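Long-range contacts in hypothetical protein Atu0636 (Agrobacterium tumefaciens, PDB 2OZV), which is of unknown function but is predicted to be an O-methyltransferase, probably transferring a methyl group from S-adenosylmethionine: residues A37-D42 with D113-H118; E59-T64 with S89-V94; A109-E114 with S157-S162; G163-L168 with T208-S213. One frame throughout, in Å; residues are numbered along the deposited sequence. Where two conformers were deposited one is given.

Contacts 1, 2 and 4 are pairings within one sheet of the methyltransferase type. Contact 3 lies beside it. Contact 2 pairs strand 92-96, one outermost strand, with strand 61-67. Strand 61-67 also meets contact 1, where I40 O lies 2.8 Å from T64 N. Contacts 1 and 3 share D113 and E114, and their centres are about 8 Å apart. Contact 4 meets contact 3 at K211, whose NZ lies 2.8 Å from M160 O. Contacts 2 and 4 are farthest apart, about 20 Å between centres. No cofactor site is established here. The glycine-rich turn after strand 38-42 of contact 1 would be expected to bind the methyl donor, as in related enzymes.

Contact 1 (A37-D42 with D113-H118); sequences ACRIAD and DEHFHH
I40 and H118 form a parallel bridge between strands 38-42 and 116-121, with their CA atoms 4.7 Å apart. A41 N donates to H118 O. R39 O takes two donors, H117 N and H118 N, where the chain turns a corner at H117. The touching parts run at 88° overall, so pairing is short and side chains finish the contact. The R39 chain bends at chi3 (-63°) and brings its guanidinium side-on to the H115 carbonyl. NE and NH2 both donate to H115 O, each at 2.9 Å. The guanidinium also stacks flat on the H115 ring, with planes 19° apart and centres 4.2 Å apart. H117 CE1 lies over the other guanidinium face. The H117 ring turns its edge to the backbone, and R39 N donates to H117 ND1 at 2.9 Å, nearly in the ring plane. A41 CB sits centrally over one face of F116, 3.5 Å from the ring centroid, a CH-pi contact. I40 and H118 lie side by side, and H118 NE2 is hydrogen-bonded to D34 OD2. H117 ND1 accepts a hydrogen bond, so it should carry no proton. The ring is then probably neutral, with its proton on NE2.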
loop_
_atom_site.group_PDB
_atom_site.type_symbol
_atom_site.label_atom_id
_atom_site.label_comp_id
_atom_site.label_asym_id
_atom_site.label_seq_id
_atom_site.Cartn_x
_atom_site.Cartn_y
_atom_site.Cartn_z
ATOM N N ALA B 37 25.690 19.535 -3.394
ATOM C CA ALA B 37 26.707 18.524 -3.428
ATOM C C ALA B 37 26.184 17.535 -2.405
ATOM O O ALA B 37 25.769 17.917 -1.289
ATOM C CB ALA B 37 28.075 19.068 -3.032
ATOM N N CYS B 38 26.086 16.289 -2.819
ATOM C CA CYS B 38 25.541 15.272 -1.929
ATOM C C CYS B 38 26.200 13.981 -2.288
ATOM O O CYS B 38 26.767 13.840 -3.385
ATOM C CB CYS B 38 24.015 15.161 -2.028
ATOM S SG CYS B 38 23.412 14.783 -3.674
ATOM N N ARG B 39 26.146 13.049 -1.346
ATOM C CA ARG B 39 26.778 11.763 -1.488
ATOM C C ARG B 39 25.673 10.731 -1.522
ATOM O O ARG B 39 24.801 10.720 -0.641
ATOM C CB ARG B 39 27.737 11.509 -0.328
ATOM C CG ARG B 39 28.960 12.509 -0.307
ATOM C CD ARG B 39 29.949 12.157 0.758
ATOM N NE ARG B 39 29.405 12.241 2.122
ATOM C CZ ARG B 39 29.654 13.227 2.986
ATOM N NH1 ARG B 39 30.431 14.258 2.644
ATOM N NH2 ARG B 39 29.137 13.184 4.206
ATOM N N ILE B 40 25.707 9.886 -2.546
ATOM C CA ILE B 40 24.631 8.914 -2.769
ATOM C C ILE B 40 25.210 7.514 -2.839
ATOM O O ILE B 40 26.169 7.286 -3.574
ATOM C CB ILE B 40 23.894 9.231 -4.084
ATOM C CG1 ILE B 40 23.241 10.624 -4.007
ATOM C CG2 ILE B 40 22.821 8.115 -4.362
ATOM C CD1 ILE B 40 23.172 11.285 -5.309
ATOM N N ALA B 41 24.636 6.575 -2.085
ATOM C CA ALA B 41 25.009 5.161 -2.190
ATOM C C ALA B 41 23.933 4.407 -2.958
ATOM O O ALA B 41 22.740 4.570 -2.661
ATOM C CB ALA B 41 25.192 4.530 -0.798
ATOM N N ASP B 42 24.361 3.595 -3.928
ATOM C CA ASP B 42 23.468 2.702 -4.675
ATOM C C ASP B 42 23.816 1.302 -4.203
ATOM O O ASP B 42 24.916 0.800 -4.488
ATOM C CB ASP B 42 23.708 2.905 -6.190
ATOM C CG ASP B 42 22.797 2.063 -7.095
ATOM O OD1 ASP B 42 22.118 1.149 -6.602
ATOM O OD2 ASP B 42 22.860 2.311 -8.332
ATOM N N ASP B 113 29.905 4.603 8.437
ATOM C CA ASP B 113 28.795 5.043 9.272
ATOM C C ASP B 113 28.392 6.478 8.938
ATOM O O ASP B 113 29.269 7.354 8.789
ATOM C CB ASP B 113 29.203 5.022 10.749
ATOM C CG ASP B 113 29.370 3.614 11.305
ATOM O OD1 ASP B 113 28.687 2.666 10.853
ATOM O OD2 ASP B 113 30.191 3.472 12.228
ATOM N N GLU B 114 27.078 6.705 8.813
ATOM C CA GLU B 114 26.502 8.053 8.812
ATOM C C GLU B 114 27.226 9.005 7.857
ATOM O O GLU B 114 27.681 10.089 8.246
ATOM C CB GLU B 114 26.460 8.619 10.242
ATOM C CG GLU B 114 25.444 7.877 11.094
ATOM C CD GLU B 114 25.408 8.364 12.526
ATOM O OE1 GLU B 114 26.355 8.095 13.276
ATOM O OE2 GLU B 114 24.430 9.018 12.896
ATOM N N HIS B 115 27.283 8.591 6.598
ATOM C CA HIS B 115 28.091 9.254 5.591
ATOM C C HIS B 115 27.269 9.767 4.406
ATOM O O HIS B 115 27.614 10.789 3.816
ATOM C CB HIS B 115 29.157 8.273 5.104
ATOM C CG HIS B 115 30.048 8.801 4.025
ATOM N ND1 HIS B 115 31.052 9.721 4.268
ATOM C CD2 HIS B 115 30.120 8.497 2.709
ATOM C CE1 HIS B 115 31.697 9.962 3.137
ATOM N NE2 HIS B 115 31.152 9.229 2.177
ATOM N N PHE B 116 26.193 9.050 4.051
ATOM C CA PHE B 116 25.473 9.328 2.806
ATOM C C PHE B 116 24.223 10.156 3.020
ATOM O O PHE B 116 23.496 9.950 3.998
ATOM C CB PHE B 116 25.098 8.004 2.119
ATOM C CG PHE B 116 26.300 7.245 1.572
ATOM C CD1 PHE B 116 26.916 7.642 0.362
ATOM C CD2 PHE B 116 26.813 6.138 2.274
ATOM C CE1 PHE B 116 28.020 6.948 -0.153
ATOM C CE2 PHE B 116 27.922 5.431 1.776
ATOM C CZ PHE B 116 28.538 5.840 0.562
ATOM N N HIS B 117 23.972 11.090 2.100
ATOM C CA HIS B 117 22.746 11.897 2.120
ATOM C C HIS B 117 21.551 11.131 1.550
ATOM O O HIS B 117 20.403 11.448 1.864
ATOM C CB HIS B 117 22.966 13.169 1.307
ATOM C CG HIS B 117 24.094 14.022 1.835
ATOM N ND1 HIS B 117 25.343 14.050 1.236
ATOM C CD2 HIS B 117 24.168 14.838 2.913
ATOM C CE1 HIS B 117 26.129 14.878 1.917
ATOM N NE2 HIS B 117 25.441 15.363 2.940
ATOM N N HIS B 118 21.847 10.175 0.665
ATOM C CA HIS B 118 20.825 9.351 0.014
ATOM C C HIS B 118 21.345 7.952 -0.082
ATOM O O HIS B 118 22.523 7.722 -0.417
ATOM C CB HIS B 118 20.553 9.848 -1.422
ATOM C CG HIS B 118 19.969 11.215 -1.468
ATOM N ND1 HIS B 118 18.608 11.440 -1.469
ATOM C CD2 HIS B 118 20.556 12.439 -1.538
ATOM C CE1 HIS B 118 18.378 12.743 -1.491
ATOM N NE2 HIS B 118 19.544 13.371 -1.531
#

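Contact 2 (E59-T64 with S89-V94); sequences EKAEVT and SARIEV
One face of the R91 guanidinium lies against E59 O, and its edge meets A61 O. The contact joins the two strands of a beta-alpha-beta crossover: strand 61-67, helix 70-80, strand 92-96. The E59 oxygen sits 3.1 Å above the guanidinium plane, toward the rim, and is badly angled for a hydrogen bond. The A61 oxygen is in the plane and accepts from R91 NH1 at 3.0 Å through a lone pair. R91 NH2 hydrogen-bonds outside the contact, to A55 O in helix 49-57. The guanidinium is thus fixed by backbone carbonyls. A bend at chi3 (-80°) turns it back over the start of the neighbouring strand. Segments 61-64 and 92-94 run parallel, their axes 12° apart, at the outer side of the Rossmann-like sheet. V63 N donates to R91 O at 2.8 Å, and V63 O receives E93 N at 2.9 Å. I92 CA adds a CH contact to V63 O. On one face of the sheet V63 CB meets I92 CG1, and the side chains of A55 and M52 in helix 49-57 pack there. On the other face T64 and E93 lie side by side. One water bridges them, 2.7 Å from T64 OG1 and weakly bonded to E93 OE1 at 3.3 Å.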
loop_
_atom_site.group_PDB
_atom_site.type_symbol
_atom_site.label_atom_id
_atom_site.label_comp_id
_atom_site.label_asym_id
_atom_site.label_seq_id
_atom_site.Cartn_x
_atom_site.Cartn_y
_atom_site.Cartn_z
ATOM N N GLU B 59 24.643 17.187 -11.410
ATOM C CA GLU B 59 26.062 17.417 -11.647
ATOM C C GLU B 59 26.903 17.435 -10.376
ATOM O O GLU B 59 28.088 17.147 -10.427
ATOM C CB GLU B 59 26.284 18.685 -12.495
ATOM C CG GLU B 59 25.967 18.389 -13.951
ATOM C CD GLU B 59 25.997 19.612 -14.838
ATOM O OE1 GLU B 59 25.046 20.427 -14.762
ATOM O OE2 GLU B 59 26.961 19.741 -15.619
ATOM N N LYS B 60 26.271 17.772 -9.258
ATOM C CA LYS B 60 26.950 17.898 -7.980
ATOM C C LYS B 60 26.938 16.602 -7.147
ATOM O O LYS B 60 27.500 16.569 -6.052
ATOM C CB LYS B 60 26.315 19.030 -7.158
ATOM C CG LYS B 60 26.512 20.439 -7.739
ATOM C CD LYS B 60 25.998 21.479 -6.733
ATOM C CE LYS B 60 26.545 22.846 -7.033
ATOM N NZ LYS B 60 25.591 23.624 -7.874
ATOM N N ALA B 61 26.287 15.554 -7.644
ATOM C CA ALA B 61 26.197 14.324 -6.879
ATOM C C ALA B 61 27.478 13.509 -6.972
ATOM O O ALA B 61 28.102 13.426 -8.022
ATOM C CB ALA B 61 25.027 13.471 -7.380
ATOM N N GLU B 62 27.816 12.845 -5.881
ATOM C CA GLU B 62 28.983 12.002 -5.836
ATOM C C GLU B 62 28.430 10.641 -5.487
ATOM O O GLU B 62 27.858 10.456 -4.420
ATOM C CB GLU B 62 29.916 12.542 -4.768
ATOM C CG GLU B 62 31.072 11.697 -4.363
ATOM C CD GLU B 62 31.978 12.442 -3.369
ATOM O OE1 GLU B 62 31.483 13.170 -2.481
ATOM O OE2 GLU B 62 33.183 12.304 -3.462
ATOM N N VAL B 63 28.565 9.704 -6.418
ATOM C CA VAL B 63 27.873 8.406 -6.301
ATOM C C VAL B 63 28.811 7.255 -5.987
ATOM O O VAL B 63 29.876 7.151 -6.604
ATOM C CB VAL B 63 27.022 8.092 -7.568
ATOM C CG1 VAL B 63 26.352 6.691 -7.495
ATOM C CG2 VAL B 63 25.982 9.210 -7.775
ATOM N N THR B 64 28.405 6.389 -5.048
ATOM C CA THR B 64 29.145 5.175 -4.760
ATOM C C THR B 64 28.245 4.000 -5.094
ATOM O O THR B 64 27.147 3.889 -4.529
ATOM C CB THR B 64 29.594 5.096 -3.285
ATOM O OG1 THR B 64 30.373 6.251 -2.988
ATOM C CG2 THR B 64 30.491 3.865 -3.013
ATOM N N SER B 89 30.951 9.859 -15.414
ATOM C CA SER B 89 31.567 8.656 -14.845
ATOM C C SER B 89 32.626 8.937 -13.773
ATOM O O SER B 89 32.818 8.132 -12.874
ATOM C CB SER B 89 32.139 7.767 -15.958
ATOM O OG SER B 89 33.262 8.363 -16.567
ATOM N N ALA B 90 33.283 10.096 -13.855
ATOM C CA ALA B 90 34.309 10.466 -12.874
ATOM C C ALA B 90 33.722 10.572 -11.476
ATOM O O ALA B 90 34.444 10.442 -10.489
ATOM C CB ALA B 90 34.969 11.777 -13.254
ATOM N N ARG B 91 32.418 10.822 -11.403
ATOM C CA ARG B 91 31.738 11.009 -10.126
ATOM C C ARG B 91 31.119 9.722 -9.584
ATOM O O ARG B 91 30.352 9.753 -8.611
ATOM C CB ARG B 91 30.686 12.110 -10.254
ATOM C CG ARG B 91 31.319 13.458 -10.528
ATOM C CD ARG B 91 30.279 14.529 -10.542
ATOM N NE ARG B 91 29.547 14.604 -11.807
ATOM C CZ ARG B 91 28.256 14.318 -11.941
ATOM N NH1 ARG B 91 27.534 13.900 -10.895
ATOM N NH2 ARG B 91 27.688 14.482 -13.130
ATOM N N ILE B 92 31.453 8.589 -10.202
ATOM C CA ILE B 92 30.889 7.308 -9.797
ATOM C C ILE B 92 32.015 6.369 -9.392
ATOM O O ILE B 92 32.910 6.061 -10.186
ATOM C CB ILE B 92 30.012 6.667 -10.892
ATOM C CG1 ILE B 92 28.837 7.626 -11.209
ATOM C CG2 ILE B 92 29.486 5.312 -10.387
ATOM C CD1 ILE B 92 27.894 7.173 -12.262
ATOM N N GLU B 93 31.963 5.927 -8.149
ATOM C CA GLU B 93 32.991 5.015 -7.650
ATOM C C GLU B 93 32.331 3.670 -7.452
ATOM O O GLU B 93 31.274 3.624 -6.856
ATOM C CB GLU B 93 33.481 5.521 -6.304
ATOM C CG GLU B 93 34.648 4.730 -5.743
ATOM C CD GLU B 93 35.070 5.244 -4.353
ATOM O OE1 GLU B 93 34.466 6.178 -3.796
ATOM O OE2 GLU B 93 36.039 4.671 -3.830
ATOM N N VAL B 94 32.938 2.587 -7.937
ATOM C CA VAL B 94 32.348 1.266 -7.754
ATOM C C VAL B 94 33.162 0.545 -6.690
ATOM O O VAL B 94 34.390 0.419 -6.835
ATOM C CB VAL B 94 32.404 0.442 -9.066
ATOM C CG1 VAL B 94 31.810 -0.962 -8.870
ATOM C CG2 VAL B 94 31.719 1.202 -10.194
HETATM O O HOH W 1 32.391 6.432 -1.220
#

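Contact 3 (A109-E114 with S157-S162); sequences AGLPDE and SAIMVS
L111 and I159 cross obliquely and touch at two points. I159 CG2 meets L111 CB at 3.9 Å, and I159 CD1 meets L111 CD2 at the same distance. With chi1 at 71°, I159 CG1 stands between its backbone N and carbonyl carbon. CG2 then lies anti to the carbonyl carbon and reaches P112 O, 3.4 Å away. I159 CA makes a CH contact with the same oxygen. Farther on, only the base of the E114 side chain touches, with CG 3.4 Å from M160 O. V161 CG1 returns the contact by packing on E114 O at 3.5 Å. One hydrogen bond spans the segments, from E114 N to A158 O at 2.9 Å. It uses a lone pair in the carbonyl plane. D113 CA also approaches A158 O, so this carbonyl near the end of helix 148-159 has both an N-H and a C-H partner. The segment 109-114 follows helix 103-108, which ends in a Schellman motif at G110, and leads into strand 116-121. The other segment leaves helix 148-159 for the short strand 160-161. Y66 of strand 61-67 packs on L111 and P112, and F116 and V119 of strand 116-121 pack on I159.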
loop_
_atom_site.group_PDB
_atom_site.type_symbol
_atom_site.label_atom_id
_atom_site.label_comp_id
_atom_site.label_asym_id
_atom_site.label_seq_id
_atom_site.Cartn_x
_atom_site.Cartn_y
_atom_site.Cartn_z
ATOM N N ALA B 109 34.447 -3.085 5.055
ATOM C CA ALA B 109 34.065 -3.372 3.666
ATOM C C ALA B 109 33.865 -2.115 2.813
ATOM O O ALA B 109 33.689 -2.201 1.587
ATOM C CB ALA B 109 32.826 -4.252 3.630
ATOM N N GLY B 110 33.908 -0.946 3.447
ATOM C CA GLY B 110 33.842 0.322 2.725
ATOM C C GLY B 110 32.444 0.923 2.747
ATOM O O GLY B 110 32.094 1.719 1.866
ATOM N N LEU B 111 31.656 0.540 3.751
ATOM C CA LEU B 111 30.321 1.120 3.977
ATOM C C LEU B 111 30.371 1.953 5.261
ATOM O O LEU B 111 30.099 1.439 6.340
ATOM C CB LEU B 111 29.274 -0.004 4.085
ATOM C CG LEU B 111 28.846 -0.657 2.756
ATOM C CD1 LEU B 111 28.444 -2.110 2.944
ATOM C CD2 LEU B 111 27.707 0.151 2.087
ATOM N N PRO B 112 30.754 3.233 5.151
ATOM C CA PRO B 112 31.027 4.046 6.348
ATOM C C PRO B 112 29.771 4.448 7.120
ATOM O O PRO B 112 28.703 4.602 6.526
ATOM C CB PRO B 112 31.736 5.284 5.782
ATOM C CG PRO B 112 31.287 5.379 4.366
ATOM C CD PRO B 112 30.965 3.984 3.899
ATOM N N ASP B 113 29.905 4.603 8.437
ATOM C CA ASP B 113 28.795 5.043 9.272
ATOM C C ASP B 113 28.392 6.478 8.938
ATOM O O ASP B 113 29.269 7.354 8.789
ATOM C CB ASP B 113 29.203 5.022 10.749
ATOM C CG ASP B 113 29.370 3.614 11.305
ATOM O OD1 ASP B 113 28.687 2.666 10.853
ATOM O OD2 ASP B 113 30.191 3.472 12.228
ATOM N N GLU B 114 27.078 6.705 8.813
ATOM C CA GLU B 114 26.502 8.053 8.812
ATOM C C GLU B 114 27.226 9.005 7.857
ATOM O O GLU B 114 27.681 10.089 8.246
ATOM C CB GLU B 114 26.460 8.619 10.242
ATOM C CG GLU B 114 25.444 7.877 11.094
ATOM C CD GLU B 114 25.408 8.364 12.526
ATOM O OE1 GLU B 114 26.355 8.095 13.276
ATOM O OE2 GLU B 114 24.430 9.018 12.896
ATOM N N SER B 157 20.238 2.518 6.837
ATOM C CA SER B 157 20.173 3.347 8.030
ATOM C C SER B 157 21.570 3.592 8.606
ATOM O O SER B 157 21.905 4.730 8.928
ATOM C CB SER B 157 19.244 2.716 9.077
ATOM O OG SER B 157 19.195 3.523 10.246
ATOM N N ALA B 158 22.395 2.549 8.718
ATOM C CA ALA B 158 23.721 2.704 9.344
ATOM C C ALA B 158 24.632 3.689 8.599
ATOM O O ALA B 158 25.414 4.417 9.221
ATOM C CB ALA B 158 24.401 1.373 9.462
ATOM N N ILE B 159 24.524 3.698 7.269
ATOM C CA ILE B 159 25.446 4.473 6.427
ATOM C C ILE B 159 24.919 5.857 6.078
ATOM O O ILE B 159 25.594 6.636 5.363
ATOM C CB ILE B 159 25.835 3.707 5.125
ATOM C CG1 ILE B 159 24.638 3.629 4.148
ATOM C CG2 ILE B 159 26.377 2.290 5.463
ATOM C CD1 ILE B 159 24.984 2.910 2.814
HETATM N N MSE B 160 23.703 6.142 6.549
HETATM C CA MSE B 160 23.016 7.405 6.276
HETATM C C MSE B 160 23.286 8.464 7.340
HETATM O O MSE B 160 23.219 8.183 8.531
HETATM C CB MSE B 160 21.504 7.189 6.229
HETATM C CG MSE B 160 20.755 8.372 5.628
HETATM SE SE MSE B 160 20.721 8.212 3.689
HETATM C CE MSE B 160 19.500 6.697 3.640
ATOM N N VAL B 161 23.510 9.703 6.912
ATOM C CA VAL B 161 23.537 10.826 7.838
ATOM C C VAL B 161 22.135 10.989 8.455
ATOM O O VAL B 161 21.126 10.560 7.875
ATOM C CB VAL B 161 23.984 12.162 7.166
ATOM C CG1 VAL B 161 25.337 12.005 6.457
ATOM C CG2 VAL B 161 22.919 12.662 6.188
ATOM N N SER B 162 22.086 11.601 9.625
ATOM C CA SER B 162 20.820 11.909 10.279
ATOM C C SER B 162 19.905 12.672 9.308
ATOM O O SER B 162 20.358 13.600 8.631
ATOM C CB SER B 162 21.097 12.739 11.531
ATOM O OG SER B 162 19.924 12.945 12.278
#

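Contact 4 (G163-L168 with T208-S213)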
loop_
_atom_site.group_PDB
_atom_site.type_symbol
_atom_site.label_atom_id
_atom_site.label_comp_id
_atom_site.label_asym_id
_atom_site.label_seq_id
_atom_site.Cartn_x
_atom_site.Cartn_y
_atom_site.Cartn_z
ATOM N N GLY B 163 18.645 12.255 9.216
ATOM C CA GLY B 163 17.680 12.913 8.331
ATOM C C GLY B 163 17.843 12.605 6.839
ATOM O O GLY B 163 17.151 13.199 6.019
ATOM N N GLY B 164 18.764 11.707 6.470
ATOM C CA GLY B 164 19.025 11.407 5.047
ATOM C C GLY B 164 17.863 10.586 4.477
ATOM O O GLY B 164 17.021 10.086 5.246
ATOM N N GLN B 165 17.829 10.440 3.160
ATOM C CA GLN B 165 16.676 9.863 2.496
ATOM C C GLN B 165 16.964 8.485 1.932
ATOM O O GLN B 165 17.934 8.294 1.161
ATOM C CB GLN B 165 16.210 10.772 1.366
ATOM C CG GLN B 165 15.001 10.214 0.596
ATOM C CD GLN B 165 14.584 11.135 -0.531
ATOM O OE1 GLN B 165 14.562 12.375 -0.368
ATOM N NE2 GLN B 165 14.280 10.551 -1.684
ATOM N N LEU B 166 16.113 7.525 2.301
ATOM C CA LEU B 166 16.073 6.216 1.676
ATOM C C LEU B 166 15.134 6.290 0.452
ATOM O O LEU B 166 14.013 6.836 0.552
ATOM C CB LEU B 166 15.516 5.188 2.668
ATOM C CG LEU B 166 15.194 3.808 2.068
ATOM C CD1 LEU B 166 16.463 3.058 1.633
ATOM C CD2 LEU B 166 14.411 3.000 3.126
ATOM N N SER B 167 15.592 5.787 -0.693
ATOM C CA SER B 167 14.734 5.649 -1.876
ATOM C C SER B 167 14.792 4.225 -2.392
ATOM O O SER B 167 15.875 3.622 -2.483
ATOM C CB SER B 167 15.158 6.578 -3.032
ATOM O OG SER B 167 15.127 7.935 -2.602
ATOM N N LEU B 168 13.629 3.677 -2.752
ATOM C CA LEU B 168 13.623 2.339 -3.294
ATOM C C LEU B 168 12.510 2.102 -4.296
ATOM O O LEU B 168 11.500 2.825 -4.333
ATOM C CB LEU B 168 13.562 1.314 -2.164
ATOM C CG LEU B 168 12.307 1.140 -1.354
ATOM C CD1 LEU B 168 11.267 0.234 -2.079
ATOM C CD2 LEU B 168 12.652 0.531 0.037
ATOM N N THR B 208 9.909 6.293 -0.506
ATOM C CA THR B 208 10.976 7.160 0.054
ATOM C C THR B 208 10.714 7.344 1.549
ATOM O O THR B 208 9.566 7.244 1.998
ATOM C CB THR B 208 11.091 8.556 -0.612
ATOM O OG1 THR B 208 9.913 9.329 -0.359
ATOM C CG2 THR B 208 11.397 8.448 -2.130
ATOM N N ALA B 209 11.770 7.551 2.333
ATOM C CA ALA B 209 11.613 7.660 3.784
ATOM C C ALA B 209 12.802 8.459 4.309
ATOM O O ALA B 209 13.825 8.592 3.610
ATOM C CB ALA B 209 11.511 6.260 4.424
ATOM N N ILE B 210 12.638 8.998 5.504
ATOM C CA ILE B 210 13.604 9.913 6.085
ATOM C C ILE B 210 14.132 9.270 7.368
ATOM O O ILE B 210 13.343 8.887 8.243
ATOM C CB ILE B 210 12.939 11.277 6.366
ATOM C CG1 ILE B 210 12.528 11.936 5.033
ATOM C CG2 ILE B 210 13.882 12.206 7.149
ATOM C CD1 ILE B 210 13.695 12.218 4.084
ATOM N N LYS B 211 15.457 9.136 7.474
ATOM C CA LYS B 211 16.054 8.581 8.690
ATOM C C LYS B 211 15.670 9.401 9.910
ATOM O O LYS B 211 15.858 10.623 9.948
ATOM C CB LYS B 211 17.583 8.477 8.569
ATOM C CG LYS B 211 18.232 7.777 9.782
ATOM C CD LYS B 211 19.756 7.737 9.630
ATOM C CE LYS B 211 20.403 7.004 10.800
ATOM N NZ LYS B 211 21.895 6.966 10.665
ATOM N N GLY B 212 15.106 8.715 10.898
ATOM C CA GLY B 212 14.821 9.330 12.204
ATOM C C GLY B 212 13.492 10.055 12.261
ATOM O O GLY B 212 13.109 10.570 13.305
ATOM N N SER B 213 12.755 10.078 11.147
ATOM C CA SER B 213 11.424 10.684 11.164
ATOM C C SER B 213 10.422 9.765 11.854
ATOM O O SER B 213 10.477 8.548 11.695
ATOM C CB SER B 213 10.950 10.969 9.734
ATOM O OG SER B 213 9.583 11.339 9.738
#
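Q165 faces I210 across two antiparallel strands, 164-170 and 204-211, in a non-hydrogen-bonded pair. The class I methyltransferase sheet has this feature: one strand, here 204-211, runs against its neighbours on both sides. The Q165 chain leaves with CG anti to the backbone N (chi1 179°) and stays extended. CB touches I210 CD1 at 4.0 Å. CG lies 3.6 Å from A209 O. CD carries the amide on toward T208 and S167. At the tip, NE2 packs on T208 CG2 at 3.6 Å. It also donates to S167 OG at 2.9 Å, tilted somewhat from the amide plane, and to L31 O outside the contact. Two acceptors thus hold the amide nitrogen. T208 shares this face of the sheet, and its OG1 is hydrogen-bonded to R249. On the other face, L166 and A209 form the hydrogen-bonded pair, with N-H to O bonds both ways. Their side chains pack against F186 of strand 186-195. I210 CG2 meets G163 O at 3.6 Å, near the start of strand 164-170. K211 extends fully, and its NZ binds S157 O and M160 O near the end of helix 148-159. A type II turn from I210 to S213 carries the chain away from strand 164-170. Within that turn, K211 N donates to G164 O at 2.9 Å, almost straight, with an angle of 174° at the hydrogen.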